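Local atomic coordinates of cryptic loci regulator 2 (PDB entry 5IKJ), a protein that promotes transcriptional silencing in fission yeast heterochromatin, acting upstream of histone deacetylases and helping to position nucleosomes as part of the SHREC repressor complex. Residues Val248-Asn253 and Ile257-Val262; Gln289-Gln294 and Ser538-Val543; Glu310-His315 and Arg384-Leu389. All coordinates share one frame; numbering follows the deposited sequence.

Contact 1: residues Val248-Asn253 and Ile257-Val262; sequences VWIDIN and IPAIIV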
loop_
_atom_site.group_PDB
_atom_site.type_symbol
_atom_site.label_atom_id
_atom_site.label_comp_id
_atom_site.label_asym_id
_atom_site.label_seq_id
_atom_site.Cartn_x
_atom_site.Cartn_y
_atom_site.Cartn_z
ATOM N N VAL A 248 14.825 7.502 12.677
ATOM C CA VAL A 248 14.979 6.563 13.776
ATOM C C VAL A 248 16.346 6.769 14.419
ATOM O O VAL A 248 17.164 7.564 13.955
ATOM C CB VAL A 248 14.812 5.100 13.314
ATOM C CG1 VAL A 248 13.496 4.919 12.565
ATOM C CG2 VAL A 248 15.988 4.668 12.438
ATOM N N TRP A 249 16.582 6.037 15.505
ATOM C CA TRP A 249 17.893 5.947 16.134
ATOM C C TRP A 249 18.514 4.602 15.790
ATOM O O TRP A 249 17.873 3.558 15.956
ATOM C CB TRP A 249 17.800 6.095 17.653
ATOM C CG TRP A 249 17.566 7.492 18.131
ATOM C CD1 TRP A 249 16.452 7.967 18.757
ATOM C CD2 TRP A 249 18.473 8.599 18.033
ATOM N NE1 TRP A 249 16.606 9.300 19.054
ATOM C CE2 TRP A 249 17.838 9.711 18.618
ATOM C CE3 TRP A 249 19.759 8.756 17.506
ATOM C CZ2 TRP A 249 18.443 10.965 18.691
ATOM C CZ3 TRP A 249 20.358 10.003 17.578
ATOM C CH2 TRP A 249 19.700 11.089 18.166
ATOM N N ILE A 250 19.753 4.630 15.312
ATOM C CA ILE A 250 20.520 3.422 15.039
ATOM C C ILE A 250 21.504 3.204 16.178
ATOM O O ILE A 250 22.103 4.156 16.691
ATOM C CB ILE A 250 21.247 3.521 13.683
ATOM C CG1 ILE A 250 20.250 3.424 12.525
ATOM C CG2 ILE A 250 22.324 2.454 13.560
ATOM C CD1 ILE A 250 19.394 2.176 12.542
ATOM N N ASP A 251 21.669 1.945 16.575
ATOM C CA ASP A 251 22.581 1.569 17.654
ATOM C C ASP A 251 23.550 0.523 17.112
ATOM O O ASP A 251 23.214 -0.661 17.023
ATOM C CB ASP A 251 21.812 1.048 18.867
ATOM C CG ASP A 251 22.725 0.701 20.028
ATOM O OD1 ASP A 251 23.848 1.244 20.085
ATOM O OD2 ASP A 251 22.317 -0.110 20.885
ATOM N N ILE A 252 24.751 0.968 16.745
ATOM C CA ILE A 252 25.813 0.095 16.260
ATOM C C ILE A 252 27.033 0.307 17.143
ATOM O O ILE A 252 27.425 1.451 17.400
ATOM C CB ILE A 252 26.161 0.377 14.786
ATOM C CG1 ILE A 252 24.921 0.253 13.900
ATOM C CG2 ILE A 252 27.230 -0.593 14.298
ATOM C CD1 ILE A 252 25.089 0.880 12.528
ATOM N N ASN A 253 27.630 -0.795 17.600
ATOM C CA ASN A 253 28.815 -0.743 18.450
ATOM C C ASN A 253 28.642 0.285 19.563
ATOM O O ASN A 253 29.579 1.022 19.889
ATOM C CB ASN A 253 30.058 -0.430 17.611
ATOM C CG ASN A 253 30.420 -1.559 16.662
ATOM O OD1 ASN A 253 30.462 -2.726 17.056
ATOM N ND2 ASN A 253 30.677 -1.220 15.403
ATOM N N ILE A 257 23.111 6.505 16.308
ATOM C CA ILE A 257 23.310 7.160 15.020
ATOM C C ILE A 257 21.943 7.611 14.500
ATOM O O ILE A 257 21.034 6.780 14.384
ATOM C CB ILE A 257 24.001 6.223 14.016
ATOM C CG1 ILE A 257 25.426 5.910 14.481
ATOM C CG2 ILE A 257 24.014 6.835 12.619
ATOM C CD1 ILE A 257 26.093 4.792 13.710
ATOM N N PRO A 258 21.753 8.892 14.178
ATOM C CA PRO A 258 20.487 9.303 13.550
ATOM C C PRO A 258 20.433 8.818 12.110
ATOM O O PRO A 258 21.399 8.962 11.358
ATOM C CB PRO A 258 20.520 10.837 13.629
ATOM C CG PRO A 258 21.731 11.191 14.450
ATOM C CD PRO A 258 22.664 10.035 14.348
ATOM N N ALA A 259 19.296 8.244 11.724
ATOM C CA ALA A 259 19.179 7.621 10.416
ATOM C C ALA A 259 17.753 7.764 9.907
ATOM O O ALA A 259 16.831 8.097 10.656
ATOM C CB ALA A 259 19.581 6.144 10.468
ATOM N N ILE A 260 17.587 7.507 8.612
ATOM C CA ILE A 260 16.279 7.473 7.973
ATOM C C ILE A 260 16.154 6.151 7.232
ATOM O O ILE A 260 17.086 5.730 6.538
ATOM C CB ILE A 260 16.071 8.658 7.009
ATOM C CG1 ILE A 260 14.654 8.622 6.427
ATOM C CG2 ILE A 260 17.103 8.635 5.886
ATOM C CD1 ILE A 260 14.162 9.968 5.946
ATOM N N ILE A 261 15.010 5.491 7.391
ATOM C CA ILE A 261 14.759 4.256 6.659
ATOM C C ILE A 261 14.600 4.597 5.180
ATOM O O ILE A 261 13.705 5.354 4.798
ATOM C CB ILE A 261 13.514 3.538 7.198
ATOM C CG1 ILE A 261 13.590 3.360 8.720
ATOM C CG2 ILE A 261 13.331 2.181 6.507
ATOM C CD1 ILE A 261 14.650 2.377 9.202
ATOM N N VAL A 262 15.493 4.063 4.348
ATOM C CA VAL A 262 15.414 4.234 2.901
ATOM C C VAL A 262 14.765 3.039 2.208
ATOM O O VAL A 262 14.076 3.209 1.204
ATOM C CB VAL A 262 16.824 4.496 2.336
ATOM C CG1 VAL A 262 16.756 4.703 0.827
ATOM C CG2 VAL A 262 17.462 5.689 3.027
#
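Ile250 and Ile257 face each other as a hydrogen-bonded antiparallel pair. Ile257 N reaches Ile250 O at 2.6 Å, and Ile250 N reaches Ile257 O at 2.7 Å. Two residues along, Val248 and Ala259 repeat the pattern. Val248 N to Ala259 O is 2.9 Å and nearly straight, with 169° at the hydrogen, while the return bond from Ala259 N to Val248 O is slacker at 3.2 Å. Between these pairs, Trp249 and Pro258 form a non-hydrogen-bonded one, so proline, which has no N-H to give, costs this ladder nothing.

The aliphatic side chains of both hydrogen-bonded pairs share one face. Ile250 holds CG1 beside its own backbone N (chi1 -72°), and from there CG1 presses diagonally onto the methyl of Ala259, a tight CG1-CB contact of 3.5 Å. Val248 and Ile261 cross at about a right angle further along, CG1 of one 4.2 Å from CG1 of the other. Near the turn, the CD1 methyls of Ile252 and Ile257 meet end to end.

Trp249 and Pro258 occupy the other face. The six-membered half of the indole slants against the pyrrolidine, with Trp249 CZ3 3.6 Å from Pro258 CG. At the far end of the indole, NE1 is tied to the carbonyl O of His315, and His324 meets the ring edge to face.

The two short strand segments run at 125° to each other, a strong twist. This is a two-stranded beta hairpin, the first two strands of a five-stranded antiparallel sheet in which strand 309-311 returns beside strand 247-252. The strand order, with Met304 of strand 300-304 and Ile309 of strand 309-311 both meeting Ile250, is consistent with a small SH3-like barrel whose interior Val248, Ile250 and Ala259 would line.

Contact 2: residues Gln289-Gln294 and Ser538-Val543; sequences QYHCKQ and SEIDMV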
loop_
_atom_site.group_PDB
_atom_site.type_symbol
_atom_site.label_atom_id
_atom_site.label_comp_id
_atom_site.label_asym_id
_atom_site.label_seq_id
_atom_site.Cartn_x
_atom_site.Cartn_y
_atom_site.Cartn_z
ATOM N N GLN A 289 14.806 -6.761 6.985
ATOM C CA GLN A 289 16.091 -6.083 7.037
ATOM C C GLN A 289 15.851 -4.619 6.709
ATOM O O GLN A 289 15.099 -4.300 5.785
ATOM C CB GLN A 289 17.096 -6.660 6.036
ATOM C CG GLN A 289 17.221 -8.168 5.999
ATOM C CD GLN A 289 18.310 -8.617 5.037
ATOM O OE1 GLN A 289 18.033 -9.237 4.009
ATOM N NE2 GLN A 289 19.557 -8.294 5.364
ATOM N N TYR A 290 16.481 -3.729 7.467
ATOM C CA TYR A 290 16.381 -2.300 7.217
ATOM C C TYR A 290 17.701 -1.780 6.666
ATOM O O TYR A 290 18.778 -2.198 7.101
ATOM C CB TYR A 290 16.002 -1.538 8.489
ATOM C CG TYR A 290 14.689 -1.988 9.086
ATOM C CD1 TYR A 290 13.479 -1.625 8.508
ATOM C CD2 TYR A 290 14.659 -2.778 10.227
ATOM C CE1 TYR A 290 12.276 -2.037 9.051
ATOM C CE2 TYR A 290 13.464 -3.194 10.777
ATOM C CZ TYR A 290 12.275 -2.822 10.186
ATOM O OH TYR A 290 11.085 -3.236 10.734
ATOM N N HIS A 291 17.604 -0.873 5.697
ATOM C CA HIS A 291 18.761 -0.254 5.067
ATOM C C HIS A 291 18.588 1.250 5.176
ATOM O O HIS A 291 17.618 1.805 4.648
ATOM C CB HIS A 291 18.889 -0.695 3.610
ATOM C CG HIS A 291 18.575 -2.142 3.401
ATOM N ND1 HIS A 291 19.466 -3.149 3.707
ATOM C CD2 HIS A 291 17.462 -2.754 2.934
ATOM C CE1 HIS A 291 18.918 -4.318 3.428
ATOM N NE2 HIS A 291 17.702 -4.107 2.957
ATOM N N CYS A 292 19.516 1.904 5.862
ATOM C CA CYS A 292 19.310 3.262 6.330
ATOM C C CYS A 292 20.333 4.213 5.726
ATOM O O CYS A 292 21.297 3.810 5.070
ATOM C CB CYS A 292 19.382 3.316 7.859
ATOM S SG CYS A 292 18.354 2.076 8.664
ATOM N N LYS A 293 20.089 5.500 5.964
ATOM C CA LYS A 293 20.968 6.584 5.549
ATOM C C LYS A 293 21.161 7.494 6.750
ATOM O O LYS A 293 20.192 8.080 7.244
ATOM C CB LYS A 293 20.364 7.359 4.370
ATOM C CG LYS A 293 20.985 8.730 4.093
ATOM C CD LYS A 293 22.429 8.624 3.631
ATOM C CE LYS A 293 22.949 9.967 3.137
ATOM N NZ LYS A 293 22.782 11.047 4.149
ATOM N N GLN A 294 22.397 7.604 7.229
ATOM C CA GLN A 294 22.662 8.489 8.352
ATOM C C GLN A 294 22.321 9.924 7.972
ATOM O O GLN A 294 22.519 10.353 6.832
ATOM C CB GLN A 294 24.125 8.392 8.789
ATOM C CG GLN A 294 24.431 9.183 10.053
ATOM C CD GLN A 294 25.816 8.901 10.604
ATOM O OE1 GLN A 294 26.470 7.936 10.209
ATOM N NE2 GLN A 294 26.269 9.745 11.524
ATOM N N SER A 538 23.668 -6.083 -3.559
ATOM C CA SER A 538 24.728 -7.007 -3.207
ATOM C C SER A 538 24.572 -7.494 -1.788
ATOM O O SER A 538 24.920 -8.622 -1.472
ATOM C CB SER A 538 26.088 -6.335 -3.356
ATOM O OG SER A 538 26.372 -6.075 -4.710
ATOM N N GLU A 539 24.048 -6.632 -0.932
ATOM C CA GLU A 539 23.891 -6.983 0.474
ATOM C C GLU A 539 22.772 -7.997 0.686
ATOM O O GLU A 539 22.869 -8.842 1.585
ATOM C CB GLU A 539 23.618 -5.722 1.296
ATOM C CG GLU A 539 23.814 -5.901 2.794
ATOM C CD GLU A 539 25.270 -5.811 3.213
ATOM O OE1 GLU A 539 26.111 -5.401 2.386
ATOM O OE2 GLU A 539 25.574 -6.151 4.376
ATOM N N ILE A 540 21.711 -7.935 -0.120
ATOM C CA ILE A 540 20.527 -8.768 0.068
ATOM C C ILE A 540 20.364 -9.794 -1.048
ATOM O O ILE A 540 19.346 -10.495 -1.090
ATOM C CB ILE A 540 19.255 -7.909 0.193
ATOM C CG1 ILE A 540 18.878 -7.270 -1.152
ATOM C CG2 ILE A 540 19.445 -6.828 1.250
ATOM C CD1 ILE A 540 17.483 -6.678 -1.177
ATOM N N ASP A 541 21.336 -9.904 -1.956
ATOM C CA ASP A 541 21.143 -10.703 -3.163
ATOM C C ASP A 541 20.680 -12.117 -2.836
ATOM O O ASP A 541 19.821 -12.673 -3.531
ATOM C CB ASP A 541 22.441 -10.746 -3.974
ATOM C CG ASP A 541 22.208 -11.073 -5.441
ATOM O OD1 ASP A 541 21.286 -11.859 -5.744
ATOM O OD2 ASP A 541 22.952 -10.540 -6.292
ATOM N N MET A 542 21.229 -12.714 -1.779
ATOM C CA MET A 542 20.901 -14.094 -1.439
ATOM C C MET A 542 19.790 -14.196 -0.400
ATOM O O MET A 542 18.950 -15.098 -0.482
ATOM C CB MET A 542 22.145 -14.819 -0.914
ATOM C CG MET A 542 23.437 -14.525 -1.677
ATOM S SD MET A 542 23.303 -14.734 -3.464
ATOM C CE MET A 542 22.616 -16.383 -3.575
ATOM N N VAL A 543 19.756 -13.278 0.566
ATOM C CA VAL A 543 18.957 -13.497 1.765
ATOM C C VAL A 543 17.499 -13.119 1.531
ATOM O O VAL A 543 16.585 -13.825 1.971
ATOM C CB VAL A 543 19.567 -12.713 2.942
ATOM C CG1 VAL A 543 18.803 -12.988 4.235
ATOM C CG2 VAL A 543 21.052 -13.053 3.105
#
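The C-terminal helix 531-540 and the residues after it pack onto a sheet here, Ile540 meeting His291 of strand 288-294. Ile540 CG2 does the touching. It lies obliquely against the imidazole, 3.4 Å from His291 CE1 and 3.7 Å from His291 NE2. Ile540 turns CG1 between its backbone N and carbonyl carbon (chi1 71°), which swings CG2 round to the N side, toward the strand.

Gln289 extends beside the ring, and its OE1 comes 3.8 Å from Val543 CG1 and 3.9 Å from Ile540 CG2. These are van der Waals contacts.

The polar atoms of both strand residues are held by Asp303 and Asn265. His291 ND1 takes the N-H of Asp303, so NE2, facing Asn265 OD1, probably carries the proton; in the Gln289 amide, Asn265 ND2 at OE1 and Asp303 OD1 at NE2 fix which way round it sits.

Strand 288-294 itself runs between strands 255-266 and 300-304, and Phe532 and Leu536 of the same helix continue the cover over His291, while Glu539 reaches Phe302 on strand 300-304.

Contact 3: residues Glu310-His315 and Arg384-Leu389; sequences EPWSRH and RGAEKL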
loop_
_atom_site.group_PDB
_atom_site.type_symbol
_atom_site.label_atom_id
_atom_site.label_comp_id
_atom_site.label_asym_id
_atom_site.label_seq_id
_atom_site.Cartn_x
_atom_site.Cartn_y
_atom_site.Cartn_z
ATOM N N GLU A 310 15.653 2.133 17.362
ATOM C CA GLU A 310 14.702 2.631 18.338
ATOM C C GLU A 310 13.952 3.821 17.760
ATOM O O GLU A 310 14.516 4.584 16.968
ATOM C CB GLU A 310 15.409 3.044 19.636
ATOM C CG GLU A 310 16.246 1.931 20.245
ATOM C CD GLU A 310 16.307 1.998 21.758
ATOM O OE1 GLU A 310 16.648 3.073 22.296
ATOM O OE2 GLU A 310 16.007 0.976 22.410
ATOM N N PRO A 311 12.681 4.001 18.124
ATOM C CA PRO A 311 11.930 5.143 17.592
ATOM C C PRO A 311 12.568 6.461 17.999
ATOM O O PRO A 311 13.191 6.578 19.056
ATOM C CB PRO A 311 10.535 4.975 18.210
ATOM C CG PRO A 311 10.457 3.543 18.607
ATOM C CD PRO A 311 11.846 3.165 19.004
ATOM N N TRP A 312 12.397 7.467 17.137
ATOM C CA TRP A 312 13.020 8.766 17.370
ATOM C C TRP A 312 12.678 9.328 18.742
ATOM O O TRP A 312 13.505 10.011 19.357
ATOM C CB TRP A 312 12.590 9.755 16.286
ATOM C CG TRP A 312 13.238 11.090 16.431
ATOM C CD1 TRP A 312 12.647 12.253 16.834
ATOM C CD2 TRP A 312 14.614 11.402 16.187
ATOM N NE1 TRP A 312 13.570 13.272 16.847
ATOM C CE2 TRP A 312 14.786 12.774 16.457
ATOM C CE3 TRP A 312 15.717 10.654 15.765
ATOM C CZ2 TRP A 312 16.014 13.414 16.314
ATOM C CZ3 TRP A 312 16.935 11.291 15.626
ATOM C CH2 TRP A 312 17.074 12.656 15.900
ATOM N N SER A 313 11.472 9.058 19.239
ATOM C CA SER A 313 11.025 9.620 20.507
ATOM C C SER A 313 11.623 8.920 21.720
ATOM O O SER A 313 11.286 9.286 22.852
ATOM C CB SER A 313 9.497 9.569 20.592
ATOM O OG SER A 313 9.014 8.267 20.311
ATOM N N ARG A 314 12.502 7.935 21.523
ATOM C CA ARG A 314 13.075 7.222 22.660
ATOM C C ARG A 314 14.224 7.999 23.293
ATOM O O ARG A 314 14.343 8.038 24.522
ATOM C CB ARG A 314 13.546 5.833 22.225
ATOM C CG ARG A 314 14.143 4.986 23.347
ATOM C CD ARG A 314 13.232 4.935 24.568
ATOM N NE ARG A 314 13.723 4.022 25.594
ATOM C CZ ARG A 314 14.761 4.273 26.387
ATOM N NH1 ARG A 314 15.439 5.406 26.266
ATOM N NH2 ARG A 314 15.130 3.382 27.296
ATOM N N HIS A 315 15.077 8.621 22.478
ATOM C CA HIS A 315 16.222 9.358 22.986
ATOM C C HIS A 315 16.171 10.809 22.520
ATOM O O HIS A 315 15.573 11.111 21.483
ATOM C CB HIS A 315 17.541 8.726 22.522
ATOM C CG HIS A 315 17.660 7.269 22.844
ATOM N ND1 HIS A 315 17.671 6.790 24.137
ATOM C CD2 HIS A 315 17.784 6.186 22.041
ATOM C CE1 HIS A 315 17.790 5.474 24.116
ATOM N NE2 HIS A 315 17.861 5.082 22.856
ATOM N N ARG A 384 4.140 12.280 10.390
ATOM C CA ARG A 384 4.110 13.152 11.559
ATOM C C ARG A 384 5.524 13.183 12.123
ATOM O O ARG A 384 5.924 12.283 12.868
ATOM C CB ARG A 384 3.107 12.674 12.605
ATOM C CG ARG A 384 3.010 13.622 13.790
ATOM C CD ARG A 384 2.239 13.047 14.956
ATOM N NE ARG A 384 2.151 14.021 16.040
ATOM C CZ ARG A 384 3.144 14.301 16.880
ATOM N NH1 ARG A 384 4.312 13.680 16.771
ATOM N NH2 ARG A 384 2.971 15.208 17.830
ATOM N N GLY A 385 6.275 14.222 11.770
ATOM C CA GLY A 385 7.649 14.334 12.211
ATOM C C GLY A 385 8.475 13.121 11.834
ATOM O O GLY A 385 8.734 12.880 10.651
ATOM N N ALA A 386 8.879 12.340 12.835
ATOM C CA ALA A 386 9.743 11.189 12.606
ATOM C C ALA A 386 8.990 9.959 12.124
ATOM O O ALA A 386 9.610 9.061 11.543
ATOM C CB ALA A 386 10.494 10.835 13.891
ATOM N N GLU A 387 7.678 9.895 12.339
ATOM C CA GLU A 387 6.916 8.670 12.156
ATOM C C GLU A 387 5.972 8.773 10.963
ATOM O O GLU A 387 5.550 9.864 10.569
ATOM C CB GLU A 387 6.118 8.344 13.420
ATOM C CG GLU A 387 6.997 8.037 14.621
ATOM C CD GLU A 387 6.231 8.029 15.929
ATOM O OE1 GLU A 387 5.241 8.782 16.045
ATOM O OE2 GLU A 387 6.621 7.270 16.842
ATOM N N LYS A 388 5.652 7.614 10.396
ATOM C CA LYS A 388 4.691 7.489 9.312
ATOM C C LYS A 388 3.381 6.945 9.866
ATOM O O LYS A 388 3.382 6.019 10.683
ATOM C CB LYS A 388 5.227 6.553 8.228
ATOM C CG LYS A 388 4.739 6.840 6.817
ATOM C CD LYS A 388 5.430 5.921 5.818
ATOM C CE LYS A 388 5.107 6.292 4.380
ATOM N NZ LYS A 388 6.042 5.635 3.426
ATOM N N LEU A 389 2.265 7.520 9.421
ATOM C CA LEU A 389 0.948 7.112 9.889
ATOM C C LEU A 389 0.045 6.810 8.705
ATOM O O LEU A 389 0.151 7.431 7.644
ATOM C CB LEU A 389 0.305 8.184 10.775
ATOM C CG LEU A 389 0.840 8.252 12.206
ATOM C CD1 LEU A 389 0.343 9.510 12.898
ATOM C CD2 LEU A 389 0.433 7.014 12.997
#
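Trp312 and Ala386 make the apolar part of this contact. The Ala386 methyl comes against the root of the indole side chain, CB to Trp312 CB at 3.4 Å, and then leans obliquely along the start of the ring, 3.7 Å from Trp312 CG and 3.9 Å from Trp312 CD1. Trp312 sets CG opposite its backbone N (chi1 -177°), which carries the ring past the methyl toward Trp249, on which it stacks. Val247 touches both Trp312 and Ala386 and shares a backbone hydrogen bond with Ala386, so the alanine sits in a small apolar join and the tip of its turn is linked to the five-stranded sheet.

The polar part is looser. Ser313 OG and Glu387 OE2 approach to 4.3 Å, too far for a hydrogen bond. The carboxylate of Glu387 is engaged instead on its own side, OE2 with the hydroxyl of Tyr496 and OE1 with the backbone N of Arg494, and these two bonds hold its plane in position.

Backbone bonds shape each segment separately. Arg384 N gives to Glu387 O at 2.8 Å, and Glu387 N returns to Arg384 O at 3.0 Å, closing a type II' turn whose first corner is Gly385, with phi at 56°. On the other side, Arg314 N to Pro311 O at 2.9 Å curls the chain over at Pro311-Arg314 and presents Trp312 and Ser313 to the turn.

The turn is the two-residue loop of a beta hairpin joining strands 377-384 and 387-390, in a part of the chain whose sequence family belongs to the SH3 clan. Its tip docks beside the edge strand 309-311 of the neighbouring five-stranded sheet.

Contacts 1 and 2 are mostly buried, while contact 3 is only partly so. All three reach the same five-stranded antiparallel sheet. Contact 1 supplies its own backbone ladder, whereas contacts 2 and 3 bring in distant chain by van der Waals touches: a C-terminal helix in one case, a hairpin turn from another sheet in the other. Contacts 1 and 2 share the seam between strands 255-266 and 288-294, where Ile260 N and Val262 N probably bond to Lys293 O and His291 O. Contact 3 joins contact 1 through strand 309-311, Trp249 N lying 2.9 Å from Glu310 O. Contacts 2 and 3 stay apart, their nearest atoms about 9 Å from each other.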